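Local atomic coordinates of N-acetylneuraminic acid (Sialic acid) synthetase (Leptospira borgpetersenii serovar Hardjo-bovis, PDB entry 6NCS), a protein that probably makes N-acylneuraminate (sialic acid) or its 9-phosphate as a manganese-binding TIM-barrel synthase of the NeuB family. Residues Leu102-Pro107 with Val121-Ile126; Leu145-Ser150 with Ser171-Leu176; Met184-Ala189 with Gly213-Leu218. One frame throughout, in Å; residues are numbered along the deposited sequence. Where two conformers were deposited one is given.

Interaction 1 of 3, residues Leu102-Pro107 with Val121-Ile126; sequences LFFATP and VEILKI. With CIT (citric acid), chain D.
F104 and I123 carry the middle of this contact between strands 102-107 and 123-126. CG of F104 sits between its backbone N and carbonyl carbon (chi1 70°), and the ring lies obliquely against I123, with ring atom CD2 3.7 Å from the I123 branch methyl CG2. Ring atom CE2 of F104 also lies 3.8 Å from CB of K125. Toward the start of the strands L102 and I123 cross at about a right angle, meeting through their methyls CD2 and CD1, while V121 sets CG1 at the edge of the F103 ring, near its plane, 3.9 Å from CE2.

At the other end T106 and K125 lie side by side and point the same way, OG1 of T106 close beside the K125 chain. CG of K125 is anti to the backbone N (chi1 172°), and bends at chi2 and chi4 shape the rest of the chain as it leads away to a citrate, probably from the crystallisation liquor. NZ of K125 and OG1 of T106 donate hydrogen bonds to citrate O2 and O1, two oxygens of one carboxylate; the modelled separations, above all 2.3 Å from OG1 to O1, are too short to take at face value. NZ also forms a salt bridge to E229, and K59 NZ a hydrogen bond with OG1. The K125 side chain comes within about 6 Å of the manganese ion (nearest atoms).

The two strand axes lie 36° apart. One direct backbone bond joins them, a weak one from K125 N to A105 O (3.4 Å). Water fills in: one molecule links A105 N to I123 O, another F103 O to E122 N. These are the third and fourth strands of the TIM barrel, joined by helix 110-118, which packs on A105, P107 and V121. Helix 86-98 covers F103, and strands 57-62 and 146-150 flank the pair.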
# COMPACT_ATOMS: atom_id res chain seq x y z
N LEU A 102 17.92 7.47 -18.25
CA LEU A 102 19.07 7.81 -17.41
C LEU A 102 19.98 6.60 -17.23
O LEU A 102 19.51 5.49 -16.96
CB LEU A 102 18.59 8.35 -16.07
CG LEU A 102 19.64 8.82 -15.06
CD1 LEU A 102 20.74 9.61 -15.75
CD2 LEU A 102 18.96 9.67 -14.01
N PHE A 103 21.29 6.79 -17.40
CA PHE A 103 22.28 5.74 -17.15
C PHE A 103 22.94 5.98 -15.79
O PHE A 103 23.32 7.10 -15.49
CB PHE A 103 23.37 5.73 -18.24
CG PHE A 103 24.61 4.95 -17.86
CD1 PHE A 103 24.70 3.59 -18.15
CD2 PHE A 103 25.67 5.57 -17.22
CE1 PHE A 103 25.83 2.87 -17.81
CE2 PHE A 103 26.80 4.84 -16.87
CZ PHE A 103 26.88 3.50 -17.16
N PHE A 104 23.08 4.92 -14.98
CA PHE A 104 23.99 5.00 -13.84
C PHE A 104 24.43 3.58 -13.47
O PHE A 104 24.14 2.62 -14.18
CB PHE A 104 23.40 5.79 -12.66
CG PHE A 104 22.25 5.14 -11.92
CD1 PHE A 104 21.03 4.87 -12.54
CD2 PHE A 104 22.35 4.89 -10.55
CE1 PHE A 104 19.97 4.31 -11.83
CE2 PHE A 104 21.29 4.36 -9.84
CZ PHE A 104 20.11 4.06 -10.47
N ALA A 105 25.19 3.47 -12.39
CA ALA A 105 25.75 2.17 -12.05
C ALA A 105 26.03 2.10 -10.56
O ALA A 105 26.07 3.11 -9.86
CB ALA A 105 27.03 1.87 -12.84
N THR A 106 26.22 0.87 -10.10
CA THR A 106 26.61 0.60 -8.73
C THR A 106 28.10 0.38 -8.69
O THR A 106 28.57 -0.64 -9.22
CB THR A 106 25.89 -0.65 -8.23
OG1 THR A 106 24.48 -0.43 -8.30
CG2 THR A 106 26.29 -0.97 -6.80
N PRO A 107 28.90 1.27 -8.09
CA PRO A 107 30.31 0.94 -7.87
C PRO A 107 30.45 0.03 -6.66
O PRO A 107 29.73 0.16 -5.67
CB PRO A 107 30.95 2.31 -7.60
CG PRO A 107 29.87 3.06 -6.89
CD PRO A 107 28.56 2.61 -7.58
N VAL A 121 28.45 10.50 -14.44
CA VAL A 121 27.19 10.05 -13.87
C VAL A 121 26.76 11.03 -12.78
O VAL A 121 27.59 11.67 -12.13
CB VAL A 121 27.27 8.61 -13.31
CG1 VAL A 121 27.88 7.67 -14.34
CG2 VAL A 121 28.05 8.59 -11.99
N GLU A 122 25.44 11.18 -12.62
CA GLU A 122 24.90 12.09 -11.62
C GLU A 122 24.30 11.37 -10.42
O GLU A 122 24.00 12.04 -9.42
CB GLU A 122 23.84 13.01 -12.24
CG GLU A 122 24.40 14.03 -13.24
CD GLU A 122 25.40 15.02 -12.62
OE1 GLU A 122 25.34 15.25 -11.39
OE2 GLU A 122 26.23 15.57 -13.37
N ILE A 123 24.12 10.06 -10.50
CA ILE A 123 23.55 9.24 -9.43
C ILE A 123 24.46 8.04 -9.21
O ILE A 123 24.93 7.42 -10.18
CB ILE A 123 22.13 8.73 -9.77
CG1 ILE A 123 21.19 9.88 -10.09
CG2 ILE A 123 21.55 7.93 -8.60
CD1 ILE A 123 19.76 9.39 -10.30
N LEU A 124 24.66 7.67 -7.95
CA LEU A 124 25.34 6.44 -7.57
C LEU A 124 24.38 5.53 -6.83
O LEU A 124 23.63 5.99 -5.96
CB LEU A 124 26.56 6.72 -6.68
CG LEU A 124 27.68 7.61 -7.21
CD1 LEU A 124 28.61 7.97 -6.06
CD2 LEU A 124 28.45 6.88 -8.30
N LYS A 125 24.40 4.24 -7.15
CA LYS A 125 23.71 3.24 -6.34
C LYS A 125 24.74 2.53 -5.47
O LYS A 125 25.82 2.19 -5.95
CB LYS A 125 23.00 2.22 -7.22
CG LYS A 125 22.42 1.04 -6.47
CD LYS A 125 21.20 1.43 -5.69
CE LYS A 125 20.81 0.32 -4.71
NZ LYS A 125 20.42 -0.94 -5.40
N ILE A 126 24.40 2.30 -4.20
CA ILE A 126 25.24 1.50 -3.31
C ILE A 126 24.45 0.25 -2.94
O ILE A 126 23.32 0.35 -2.43
CB ILE A 126 25.67 2.26 -2.05
CG1 ILE A 126 26.47 3.51 -2.42
CG2 ILE A 126 26.49 1.35 -1.14
CD1 ILE A 126 27.79 3.21 -3.11
C1 CIT D . 22.95 -3.10 -6.91
O1 CIT D . 23.39 -2.42 -7.85
O2 CIT D . 22.10 -2.59 -6.15
C2 CIT D . 23.47 -4.51 -6.72
C3 CIT D . 22.38 -5.56 -6.50
O7 CIT D . 21.41 -5.56 -7.60
C4 CIT D . 23.10 -6.90 -6.44
C5 CIT D . 22.16 -8.09 -6.43
O3 CIT D . 22.66 -9.23 -6.54
O4 CIT D . 20.92 -7.97 -6.29
C6 CIT D . 21.68 -5.36 -5.16
O5 CIT D . 22.34 -5.05 -4.14
O6 CIT D . 20.44 -5.51 -5.05
O HOH W 1 23.58 9.51 -13.87
O HOH W 2 26.52 5.59 -11.12

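Interaction 2 of 3, residues Leu145-Ser150 with Ser171-Leu176; sequences LIVILS and SPFILL
The carbonyl O of L149 accepts the shortest backbone bond across this pair, from L176 N at 2.8 Å. The same oxygen also receives a CA-H...O contact from L175 CA at 3.3 Å. V147 N to P172 O, I174 N to V147 O and L149 N to I174 O, each 2.9 Å, continue the parallel pairing, in which V147, I148, L149 and S150 stand beside F173, I174, L175 and L176.

On one face I148 and I174 lie side by side, pointing the same way, and the branch methyl CG2 of I148 reaches 3.6 Å from CG of L176. In the conformer given, OG of S150 rests against CB and CD1 of L176. On the other face CG of F173 is anti to its backbone N (chi1 -178°), and the ring extends to L149, whose CB lies 3.7 Å from CE1 and whose CD2 stands in the ring plane at the edge. F166 of helix 156-168 stacks on this ring and F203 meets it edge-to-face. At the entry to the strands I146 crosses P172 at about a right angle, and a water joins L145 O to S171 OG.

The two strands belong to the beta-alpha-beta unit of the barrel in which helix 156-168 makes the crossover. Four backbone bonds join them, while the side chains are almost wholly apolar, consistent with a pairing held by regular hydrogen bonds and hydrophobic burial rather than by charge.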
# COMPACT_ATOMS: atom_id res chain seq x y z
N LEU A 145 27.44 13.51 -5.46
CA LEU A 145 26.41 13.00 -6.35
C LEU A 145 25.19 12.53 -5.56
O LEU A 145 25.24 12.35 -4.34
CB LEU A 145 26.95 11.85 -7.20
CG LEU A 145 28.22 12.13 -7.99
CD1 LEU A 145 28.60 10.89 -8.80
CD2 LEU A 145 28.01 13.34 -8.89
N ILE A 146 24.09 12.32 -6.28
CA ILE A 146 22.91 11.70 -5.68
C ILE A 146 23.24 10.26 -5.36
O ILE A 146 23.84 9.56 -6.18
CB ILE A 146 21.72 11.77 -6.65
CG1 ILE A 146 21.39 13.22 -7.02
CG2 ILE A 146 20.50 11.03 -6.07
CD1 ILE A 146 20.58 13.31 -8.30
N VAL A 147 22.86 9.80 -4.17
CA VAL A 147 23.19 8.45 -3.73
C VAL A 147 21.90 7.72 -3.41
O VAL A 147 21.08 8.22 -2.63
CB VAL A 147 24.11 8.45 -2.50
CG1 VAL A 147 24.38 7.01 -2.08
CG2 VAL A 147 25.42 9.18 -2.79
N ILE A 148 21.74 6.55 -4.01
CA ILE A 148 20.66 5.63 -3.67
C ILE A 148 21.31 4.46 -2.94
O ILE A 148 22.19 3.79 -3.49
CB ILE A 148 19.91 5.13 -4.91
CG1 ILE A 148 19.35 6.31 -5.72
CG2 ILE A 148 18.81 4.19 -4.47
CD1 ILE A 148 18.67 5.87 -7.03
N LEU A 149 20.88 4.22 -1.70
CA LEU A 149 21.38 3.12 -0.88
C LEU A 149 20.24 2.13 -0.64
O LEU A 149 19.13 2.55 -0.32
CB LEU A 149 21.89 3.64 0.46
CG LEU A 149 22.34 2.61 1.51
CD1 LEU A 149 23.60 1.86 1.06
CD2 LEU A 149 22.56 3.31 2.85
N SER A 150 20.51 0.84 -0.83
CA SER A 150 19.58 -0.22 -0.46
C SER A 150 19.98 -0.80 0.89
O SER A 150 21.17 -0.89 1.20
CB SER A 150 19.56 -1.33 -1.51
OG SER A 150 18.85 -0.94 -2.66
N SER A 171 24.60 15.02 1.34
CA SER A 171 24.41 14.34 0.07
C SER A 171 22.92 14.24 -0.26
O SER A 171 22.11 13.96 0.63
CB SER A 171 25.02 12.94 0.11
OG SER A 171 26.38 12.97 0.49
N PRO A 172 22.53 14.46 -1.52
CA PRO A 172 21.17 14.08 -1.92
C PRO A 172 21.07 12.57 -1.81
O PRO A 172 21.93 11.84 -2.32
CB PRO A 172 21.06 14.56 -3.37
CG PRO A 172 22.24 15.45 -3.59
CD PRO A 172 23.31 14.96 -2.66
N PHE A 173 20.06 12.10 -1.08
CA PHE A 173 20.09 10.74 -0.59
C PHE A 173 18.71 10.10 -0.68
O PHE A 173 17.70 10.72 -0.34
CB PHE A 173 20.59 10.71 0.86
CG PHE A 173 20.69 9.33 1.43
CD1 PHE A 173 21.73 8.49 1.07
CD2 PHE A 173 19.75 8.88 2.34
CE1 PHE A 173 21.82 7.21 1.58
CE2 PHE A 173 19.83 7.60 2.86
CZ PHE A 173 20.88 6.77 2.49
N ILE A 174 18.69 8.86 -1.15
CA ILE A 174 17.49 8.05 -1.31
C ILE A 174 17.78 6.69 -0.68
O ILE A 174 18.85 6.12 -0.89
CB ILE A 174 17.13 7.90 -2.80
CG1 ILE A 174 16.74 9.26 -3.37
CG2 ILE A 174 16.04 6.84 -3.02
CD1 ILE A 174 16.88 9.35 -4.88
N LEU A 175 16.82 6.16 0.08
CA LEU A 175 16.98 4.85 0.71
C LEU A 175 15.94 3.89 0.17
O LEU A 175 14.75 4.23 0.12
CB LEU A 175 16.84 4.99 2.22
CG LEU A 175 17.05 3.76 3.09
CD1 LEU A 175 18.50 3.29 2.94
CD2 LEU A 175 16.77 4.11 4.55
N LEU A 176 16.36 2.69 -0.24
CA LEU A 176 15.44 1.67 -0.73
C LEU A 176 15.31 0.54 0.28
O LEU A 176 16.31 -0.09 0.65
CB LEU A 176 15.90 1.10 -2.07
CG LEU A 176 16.20 2.09 -3.20
CD1 LEU A 176 16.62 1.31 -4.47
CD2 LEU A 176 15.00 2.97 -3.47
O HOH W 3 27.08 12.62 -2.36

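Interaction 3 of 3, residues Met184-Ala189 with Gly213-Leu218; sequences MNEIDA and GIEIPL
M184-A189 lies in the loop after strand 173-178, with backbone bonds D188 N to N185 O and A189 N to E186 O, whereas G213-L218 runs into the first turn of helix 215-222, where L218 N bonds I214 O. The two backbones stay well apart, the nearest CA atoms being those of E186 and I216 at 7.4 Å, and side chains bridge the gap. I216 is the side chain at the centre. CG1 lies anti to its carbonyl carbon (chi1 -64°), and the end methyl CD1 meets CE of M184 at 3.6 Å and also touches CA of E186. Its branch methyl CG2 faces CB of A189 at 4.0 Å.

The contact joins the loop after strand 173-178 to the N-terminal turn of helix 215-222, which follows strand 205-209, in the TIM barrel; M184 also bonds through its backbone to H210, a manganese ligand. Outward, the carboxylates of E186 and E215 approach with their planes 55° apart, OE2 of E186 3.8 Å from OE1 of E215. A water donates to both oxygens, at 2.6 Å from E186 OE2. R261 of the second subunit forms salt bridges to both glutamates, which should offset the repulsion between their like charges.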
# COMPACT_ATOMS: atom_id res chain seq x y z
N MET A 184 13.40 -13.78 -3.55
CA MET A 184 12.69 -13.32 -2.37
C MET A 184 11.26 -13.84 -2.41
O MET A 184 10.54 -13.63 -3.39
CB MET A 184 12.71 -11.80 -2.28
CG MET A 184 12.16 -11.28 -0.96
SD MET A 184 11.58 -9.60 -1.08
CE MET A 184 10.15 -9.88 -2.14
N ASN A 185 10.85 -14.54 -1.36
CA ASN A 185 9.50 -15.06 -1.26
C ASN A 185 8.55 -13.99 -0.72
O ASN A 185 8.96 -13.04 -0.07
CB ASN A 185 9.48 -16.30 -0.37
CG ASN A 185 10.46 -17.37 -0.83
OD1 ASN A 185 10.49 -17.72 -2.02
ND2 ASN A 185 11.26 -17.89 0.09
N GLU A 186 7.26 -14.18 -1.01
CA GLU A 186 6.23 -13.20 -0.62
C GLU A 186 6.30 -12.86 0.86
O GLU A 186 6.25 -11.68 1.25
CB GLU A 186 4.83 -13.73 -0.95
CG GLU A 186 4.39 -13.57 -2.37
CD GLU A 186 2.97 -14.06 -2.61
OE1 GLU A 186 2.32 -14.56 -1.66
OE2 GLU A 186 2.50 -13.95 -3.75
N ILE A 187 6.38 -13.88 1.71
CA ILE A 187 6.29 -13.63 3.15
C ILE A 187 7.52 -12.93 3.70
O ILE A 187 7.51 -12.52 4.86
CB ILE A 187 6.06 -14.93 3.95
CG1 ILE A 187 7.28 -15.84 3.87
CG2 ILE A 187 4.80 -15.64 3.47
CD1 ILE A 187 7.19 -17.02 4.82
N ASP A 188 8.57 -12.76 2.89
CA ASP A 188 9.77 -12.06 3.33
C ASP A 188 9.82 -10.60 2.90
O ASP A 188 10.77 -9.91 3.25
CB ASP A 188 11.01 -12.78 2.79
CG ASP A 188 11.34 -14.04 3.56
OD1 ASP A 188 10.96 -14.14 4.75
OD2 ASP A 188 11.98 -14.94 2.97
N ALA A 189 8.81 -10.12 2.16
CA ALA A 189 8.90 -8.79 1.56
C ALA A 189 8.95 -7.68 2.61
O ALA A 189 9.62 -6.66 2.41
CB ALA A 189 7.71 -8.56 0.62
N GLY A 213 8.57 -11.73 -9.83
CA GLY A 213 7.53 -11.09 -10.60
C GLY A 213 7.50 -9.59 -10.37
O GLY A 213 8.42 -9.01 -9.80
N ILE A 214 6.41 -8.96 -10.83
CA ILE A 214 6.23 -7.54 -10.58
C ILE A 214 5.11 -7.26 -9.59
O ILE A 214 4.90 -6.09 -9.24
CB ILE A 214 5.99 -6.74 -11.88
CG1 ILE A 214 4.71 -7.17 -12.58
CG2 ILE A 214 7.21 -6.83 -12.79
CD1 ILE A 214 4.29 -6.19 -13.68
N GLU A 215 4.40 -8.28 -9.10
CA GLU A 215 3.33 -8.00 -8.15
C GLU A 215 3.86 -7.36 -6.88
O GLU A 215 3.27 -6.41 -6.37
CB GLU A 215 2.55 -9.27 -7.81
CG GLU A 215 1.34 -8.95 -6.92
CD GLU A 215 0.64 -10.18 -6.38
OE1 GLU A 215 1.32 -11.14 -5.97
OE2 GLU A 215 -0.61 -10.17 -6.37
N ILE A 216 4.96 -7.88 -6.34
CA ILE A 216 5.49 -7.33 -5.09
C ILE A 216 5.95 -5.88 -5.25
O ILE A 216 5.56 -5.04 -4.43
CB ILE A 216 6.57 -8.25 -4.51
CG1 ILE A 216 5.95 -9.60 -4.13
CG2 ILE A 216 7.19 -7.62 -3.28
CD1 ILE A 216 6.94 -10.67 -3.67
N PRO A 217 6.71 -5.51 -6.29
CA PRO A 217 7.00 -4.08 -6.47
C PRO A 217 5.75 -3.20 -6.66
O PRO A 217 5.73 -2.06 -6.18
CB PRO A 217 7.92 -4.05 -7.71
CG PRO A 217 7.97 -5.42 -8.26
CD PRO A 217 7.54 -6.37 -7.16
N LEU A 218 4.70 -3.70 -7.30
CA LEU A 218 3.47 -2.91 -7.40
C LEU A 218 2.83 -2.73 -6.03
O LEU A 218 2.35 -1.64 -5.70
CB LEU A 218 2.49 -3.57 -8.38
CG LEU A 218 3.02 -3.52 -9.82
CD1 LEU A 218 2.12 -4.32 -10.73
CD2 LEU A 218 3.07 -2.07 -10.28
O HOH W 4 3.53 -12.05 -5.19

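How the interactions relate
Interactions 1 and 2 lie in the buried barrel wall and share neighbouring strands: 123-126 pairs with 146-150, with probable hydrogen bonds from L124 N to I146 O and I126 N to I148 O, and CD of K125 packs on I148 O. Interaction 2 is a regular parallel pairing within one crossover unit; interaction 1 is splayed, relies on water, and ends in charged groups near the manganese. Interaction 3, about 24 Å from interaction 1 centre to centre, touches neither. Made between loop and helix start without direct hydrogen bonds, it has a small apolar centre and, unlike the barrel interior, an acidic edge at the subunit interface, met by R261 of the second subunit.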